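Local atomic coordinates of carbohydrate binding module family 33 and 10 domain protein (Teredinibacter turnerae, PDB entry 6RW7), a protein that is a lytic polysaccharide monooxygenase of family AA10 (here its catalytic domain) that carries copper and probably binds cellulose and helps to break its glycosidic bonds. Residues T97-S109 with A183-S197. Numbering follows the deposited sequence.
Sequences TFVWDISYGPHFS and AEWGRNEHTYERFFS. With CU1 (copper (I) ion), chain D; CU (copper (II) ion), chain C.
W100 and W185 meet edge-to-face between the two sheets of the LPMO immunoglobulin-like β-sandwich, strand 97-101 crossing the antiparallel hairpin 183-187/193-197. This inner part is tight. W185 CB sits 3.6 Å from the centroid of the six-membered ring of W100, 3° off its normal, a CH-π contact that suits a broad flat side chain. The only polar side-chain atom of W100, NE1, donates to a water that in turn donates to E184 O. I102 makes a second CH-π contact: its CG1 lies between backbone N and carbonyl carbon (chi1 71°), which leaves CG2 over the six-membered ring of W185, 3.3 Å from CZ3. I102 opens the type I turn that runs to G105, and its β-branch presents a methyl to the ring, while W185 NE1 is hydrogen-bonded to T111 OG1.

Toward the copper surface the packing gives way to a polar edge, where H107 and R187 are partly exposed and a water also binds the copper(I). H107, which binds this ion together with H1, lies slid apart from W185, its ring nearly parallel, but carries the R187 guanidinium flat on one face, centres 4.0 Å apart. R187 suits this place because its planar cation can stack while NH1 bridges E193 OE1 and NE reaches D110. A leucine here would probably leave E193 OE1 and D110 without the arginine's charge and strip one face of the H107 imidazole of its flat stack. On the opposite face of H107 is G105 O, and H107 NE2 binds the copper(I) ion at 2.0 Å.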
# COMPACT_ATOMS: atom_id res chain seq x y z
N THR A 97 -0.41 13.00 5.87
CA THR A 97 -1.73 12.33 5.82
C THR A 97 -1.72 11.29 4.70
O THR A 97 -1.42 11.65 3.54
CB THR A 97 -2.89 13.32 5.71
OG1 THR A 97 -2.77 14.18 6.84
CG2 THR A 97 -4.23 12.62 5.75
N PHE A 98 -2.07 10.06 5.03
CA PHE A 98 -2.26 8.97 4.04
C PHE A 98 -3.75 8.79 3.82
O PHE A 98 -4.49 8.74 4.80
CB PHE A 98 -1.63 7.66 4.53
CG PHE A 98 -0.13 7.69 4.56
CD1 PHE A 98 0.54 8.23 5.65
CD2 PHE A 98 0.61 7.23 3.49
CE1 PHE A 98 1.93 8.31 5.65
CE2 PHE A 98 1.99 7.27 3.52
CZ PHE A 98 2.64 7.84 4.58
N VAL A 99 -4.18 8.71 2.58
CA VAL A 99 -5.61 8.62 2.22
C VAL A 99 -5.85 7.23 1.64
O VAL A 99 -5.34 6.92 0.52
CB VAL A 99 -6.01 9.72 1.23
CG1 VAL A 99 -7.48 9.60 0.89
CG2 VAL A 99 -5.67 11.11 1.76
N TRP A 100 -6.60 6.42 2.37
CA TRP A 100 -7.12 5.14 1.82
C TRP A 100 -8.42 5.46 1.09
O TRP A 100 -9.35 6.01 1.72
CB TRP A 100 -7.36 4.12 2.91
CG TRP A 100 -6.13 3.43 3.40
CD1 TRP A 100 -5.19 3.87 4.28
CD2 TRP A 100 -5.69 2.14 2.97
NE1 TRP A 100 -4.22 2.92 4.45
CE2 TRP A 100 -4.52 1.84 3.68
CE3 TRP A 100 -6.21 1.20 2.08
CZ2 TRP A 100 -3.84 0.63 3.51
CZ3 TRP A 100 -5.53 0.00 1.91
CH2 TRP A 100 -4.36 -0.26 2.60
N ASP A 101 -8.53 5.04 -0.16
CA ASP A 101 -9.83 5.02 -0.86
C ASP A 101 -10.49 3.69 -0.57
O ASP A 101 -9.89 2.65 -0.89
CB ASP A 101 -9.72 5.19 -2.37
CG ASP A 101 -11.11 5.14 -2.98
OD1 ASP A 101 -11.62 4.05 -3.19
OD2 ASP A 101 -11.71 6.18 -3.14
N ILE A 102 -11.66 3.71 0.04
CA ILE A 102 -12.42 2.46 0.34
C ILE A 102 -13.78 2.50 -0.38
O ILE A 102 -14.65 1.73 -0.03
CB ILE A 102 -12.51 2.23 1.88
CG1 ILE A 102 -13.44 3.22 2.60
CG2 ILE A 102 -11.12 2.24 2.51
CD1 ILE A 102 -13.73 2.79 4.03
N SER A 103 -13.87 3.27 -1.46
CA SER A 103 -15.14 3.47 -2.21
C SER A 103 -15.68 2.13 -2.73
O SER A 103 -16.91 1.94 -2.73
CB SER A 103 -14.97 4.46 -3.32
OG SER A 103 -14.06 3.97 -4.28
N TYR A 104 -14.82 1.21 -3.16
CA TYR A 104 -15.28 -0.08 -3.75
C TYR A 104 -15.74 -1.06 -2.68
O TYR A 104 -16.27 -2.11 -3.04
CB TYR A 104 -14.18 -0.72 -4.60
CG TYR A 104 -13.85 0.12 -5.80
CD1 TYR A 104 -14.73 0.23 -6.87
CD2 TYR A 104 -12.67 0.84 -5.86
CE1 TYR A 104 -14.43 1.02 -7.96
CE2 TYR A 104 -12.35 1.63 -6.94
CZ TYR A 104 -13.24 1.73 -8.00
OH TYR A 104 -12.90 2.52 -9.06
N GLY A 105 -15.54 -0.76 -1.41
CA GLY A 105 -16.01 -1.60 -0.30
C GLY A 105 -15.86 -0.84 1.01
O GLY A 105 -14.85 -1.00 1.70
N PRO A 106 -16.78 0.10 1.31
CA PRO A 106 -16.55 1.08 2.36
C PRO A 106 -16.90 0.55 3.75
O PRO A 106 -17.87 0.98 4.39
CB PRO A 106 -17.41 2.26 1.90
CG PRO A 106 -18.59 1.58 1.25
CD PRO A 106 -17.98 0.40 0.52
N HIS A 107 -16.05 -0.35 4.23
CA HIS A 107 -16.22 -1.06 5.52
C HIS A 107 -15.78 -0.15 6.68
O HIS A 107 -14.93 -0.56 7.48
CB HIS A 107 -15.40 -2.36 5.54
CG HIS A 107 -15.43 -3.18 4.29
ND1 HIS A 107 -16.58 -3.77 3.82
CD2 HIS A 107 -14.44 -3.54 3.44
CE1 HIS A 107 -16.31 -4.45 2.72
NE2 HIS A 107 -14.99 -4.32 2.46
N PHE A 108 -16.38 1.02 6.83
CA PHE A 108 -16.11 1.94 7.95
C PHE A 108 -16.47 1.28 9.28
O PHE A 108 -15.72 1.40 10.24
CB PHE A 108 -16.89 3.24 7.78
CG PHE A 108 -16.35 4.15 6.72
CD1 PHE A 108 -15.19 4.88 6.93
CD2 PHE A 108 -17.02 4.33 5.52
CE1 PHE A 108 -14.72 5.77 5.97
CE2 PHE A 108 -16.55 5.20 4.55
CZ PHE A 108 -15.39 5.92 4.78
N SER A 109 -17.62 0.61 9.32
CA SER A 109 -18.30 0.22 10.59
C SER A 109 -17.47 -0.75 11.43
O SER A 109 -17.71 -0.78 12.65
CB SER A 109 -19.67 -0.34 10.32
OG SER A 109 -19.58 -1.63 9.72
N ALA A 183 1.65 -0.74 3.58
CA ALA A 183 0.55 -0.32 4.47
C ALA A 183 -0.58 -1.35 4.47
O ALA A 183 -0.84 -2.00 3.45
CB ALA A 183 0.02 1.02 4.04
N GLU A 184 -1.26 -1.40 5.60
CA GLU A 184 -2.39 -2.31 5.81
C GLU A 184 -3.60 -1.54 6.34
O GLU A 184 -3.42 -0.63 7.18
CB GLU A 184 -2.04 -3.38 6.84
CG GLU A 184 -0.80 -4.18 6.51
CD GLU A 184 -0.45 -5.23 7.55
OE1 GLU A 184 -1.03 -5.18 8.68
OE2 GLU A 184 0.40 -6.07 7.23
N TRP A 185 -4.77 -1.97 5.90
CA TRP A 185 -6.06 -1.50 6.45
C TRP A 185 -6.76 -2.75 6.99
O TRP A 185 -7.12 -3.60 6.17
CB TRP A 185 -6.86 -0.73 5.41
CG TRP A 185 -8.31 -0.57 5.74
CD1 TRP A 185 -8.87 -0.28 6.95
CD2 TRP A 185 -9.39 -0.71 4.80
NE1 TRP A 185 -10.23 -0.26 6.84
CE2 TRP A 185 -10.58 -0.52 5.54
CE3 TRP A 185 -9.47 -0.98 3.43
CZ2 TRP A 185 -11.83 -0.61 4.94
CZ3 TRP A 185 -10.72 -1.05 2.84
CH2 TRP A 185 -11.88 -0.89 3.60
N GLY A 186 -6.89 -2.85 8.30
CA GLY A 186 -7.46 -4.06 8.91
C GLY A 186 -8.82 -3.81 9.52
O GLY A 186 -8.98 -2.85 10.31
N ARG A 187 -9.76 -4.68 9.19
CA ARG A 187 -11.07 -4.75 9.88
C ARG A 187 -10.89 -5.60 11.14
O ARG A 187 -9.87 -6.29 11.31
CB ARG A 187 -12.11 -5.31 8.92
CG ARG A 187 -12.37 -4.39 7.74
CD ARG A 187 -13.22 -5.02 6.67
NE ARG A 187 -14.57 -5.32 7.15
CZ ARG A 187 -15.43 -6.15 6.56
NH1 ARG A 187 -15.12 -6.74 5.42
NH2 ARG A 187 -16.58 -6.38 7.12
N ASN A 188 -11.89 -5.55 12.00
CA ASN A 188 -11.82 -6.23 13.31
C ASN A 188 -12.02 -7.74 13.13
O ASN A 188 -12.18 -8.23 12.01
CB ASN A 188 -12.80 -5.57 14.27
CG ASN A 188 -14.21 -6.06 14.13
OD1 ASN A 188 -14.60 -6.62 13.10
ND2 ASN A 188 -14.97 -5.87 15.19
N GLU A 189 -12.05 -8.44 14.26
CA GLU A 189 -12.06 -9.91 14.32
C GLU A 189 -13.33 -10.52 13.71
O GLU A 189 -13.28 -11.73 13.47
CB GLU A 189 -11.91 -10.32 15.79
CG GLU A 189 -13.11 -9.92 16.61
CD GLU A 189 -13.07 -10.34 18.06
OE1 GLU A 189 -12.26 -11.23 18.39
OE2 GLU A 189 -13.89 -9.81 18.83
N HIS A 190 -14.40 -9.78 13.44
CA HIS A 190 -15.61 -10.40 12.83
C HIS A 190 -15.20 -11.10 11.52
O HIS A 190 -15.73 -12.18 11.23
CB HIS A 190 -16.73 -9.39 12.58
CG HIS A 190 -18.01 -10.02 12.17
ND1 HIS A 190 -18.83 -10.69 13.07
CD2 HIS A 190 -18.61 -10.14 10.96
CE1 HIS A 190 -19.88 -11.17 12.43
NE2 HIS A 190 -19.78 -10.84 11.15
N THR A 191 -14.31 -10.47 10.74
CA THR A 191 -13.80 -10.98 9.45
C THR A 191 -12.28 -11.11 9.43
O THR A 191 -11.76 -11.89 8.62
CB THR A 191 -14.19 -10.08 8.27
OG1 THR A 191 -13.53 -8.80 8.32
CG2 THR A 191 -15.70 -9.91 8.16
N TYR A 192 -11.59 -10.23 10.18
CA TYR A 192 -10.12 -10.01 10.07
C TYR A 192 -9.73 -9.65 8.64
O TYR A 192 -8.56 -9.75 8.27
CB TYR A 192 -9.31 -11.20 10.58
CG TYR A 192 -9.10 -11.21 12.08
CD1 TYR A 192 -8.53 -10.13 12.74
CD2 TYR A 192 -9.54 -12.26 12.85
CE1 TYR A 192 -8.36 -10.13 14.12
CE2 TYR A 192 -9.36 -12.29 14.23
CZ TYR A 192 -8.77 -11.21 14.87
OH TYR A 192 -8.64 -11.25 16.23
N GLU A 193 -10.66 -9.17 7.83
CA GLU A 193 -10.32 -8.84 6.43
C GLU A 193 -9.38 -7.63 6.44
O GLU A 193 -9.61 -6.69 7.20
CB GLU A 193 -11.59 -8.56 5.64
CG GLU A 193 -11.36 -8.39 4.17
CD GLU A 193 -12.66 -8.42 3.40
OE1 GLU A 193 -13.29 -7.36 3.28
OE2 GLU A 193 -13.08 -9.55 3.05
N ARG A 194 -8.34 -7.72 5.63
CA ARG A 194 -7.22 -6.76 5.65
C ARG A 194 -6.79 -6.49 4.21
O ARG A 194 -6.71 -7.45 3.43
CB ARG A 194 -6.06 -7.35 6.46
CG ARG A 194 -4.87 -6.42 6.67
CD ARG A 194 -3.87 -7.05 7.64
NE ARG A 194 -4.51 -7.13 8.95
CZ ARG A 194 -4.42 -6.22 9.92
NH1 ARG A 194 -3.58 -5.19 9.86
NH2 ARG A 194 -5.19 -6.35 10.99
N PHE A 195 -6.54 -5.23 3.89
CA PHE A 195 -6.12 -4.81 2.53
C PHE A 195 -4.73 -4.22 2.61
O PHE A 195 -4.34 -3.67 3.66
CB PHE A 195 -7.13 -3.83 1.95
CG PHE A 195 -8.47 -4.48 1.76
CD1 PHE A 195 -9.40 -4.46 2.78
CD2 PHE A 195 -8.77 -5.15 0.58
CE1 PHE A 195 -10.61 -5.12 2.63
CE2 PHE A 195 -9.97 -5.83 0.44
CZ PHE A 195 -10.88 -5.81 1.47
N PHE A 196 -3.97 -4.42 1.54
CA PHE A 196 -2.53 -4.09 1.48
C PHE A 196 -2.26 -3.11 0.35
O PHE A 196 -2.83 -3.24 -0.70
CB PHE A 196 -1.70 -5.37 1.30
CG PHE A 196 -1.97 -6.39 2.36
CD1 PHE A 196 -2.99 -7.31 2.21
CD2 PHE A 196 -1.24 -6.38 3.54
CE1 PHE A 196 -3.25 -8.23 3.22
CE2 PHE A 196 -1.50 -7.31 4.54
CZ PHE A 196 -2.52 -8.22 4.37
N SER A 197 -1.34 -2.18 0.58
CA SER A 197 -1.03 -1.15 -0.43
C SER A 197 0.41 -0.69 -0.26
O SER A 197 0.81 -0.36 0.87
CB SER A 197 -2.03 -0.04 -0.33
OG SER A 197 -1.98 0.85 -1.45
CU CU1 D . -14.15 -4.82 0.76
CU CU C . -11.09 8.54 -3.66
O HOH W 1 -2.52 1.84 6.45
O HOH W 2 -13.24 8.92 -3.60
O HOH W 3 -16.39 -4.79 -0.47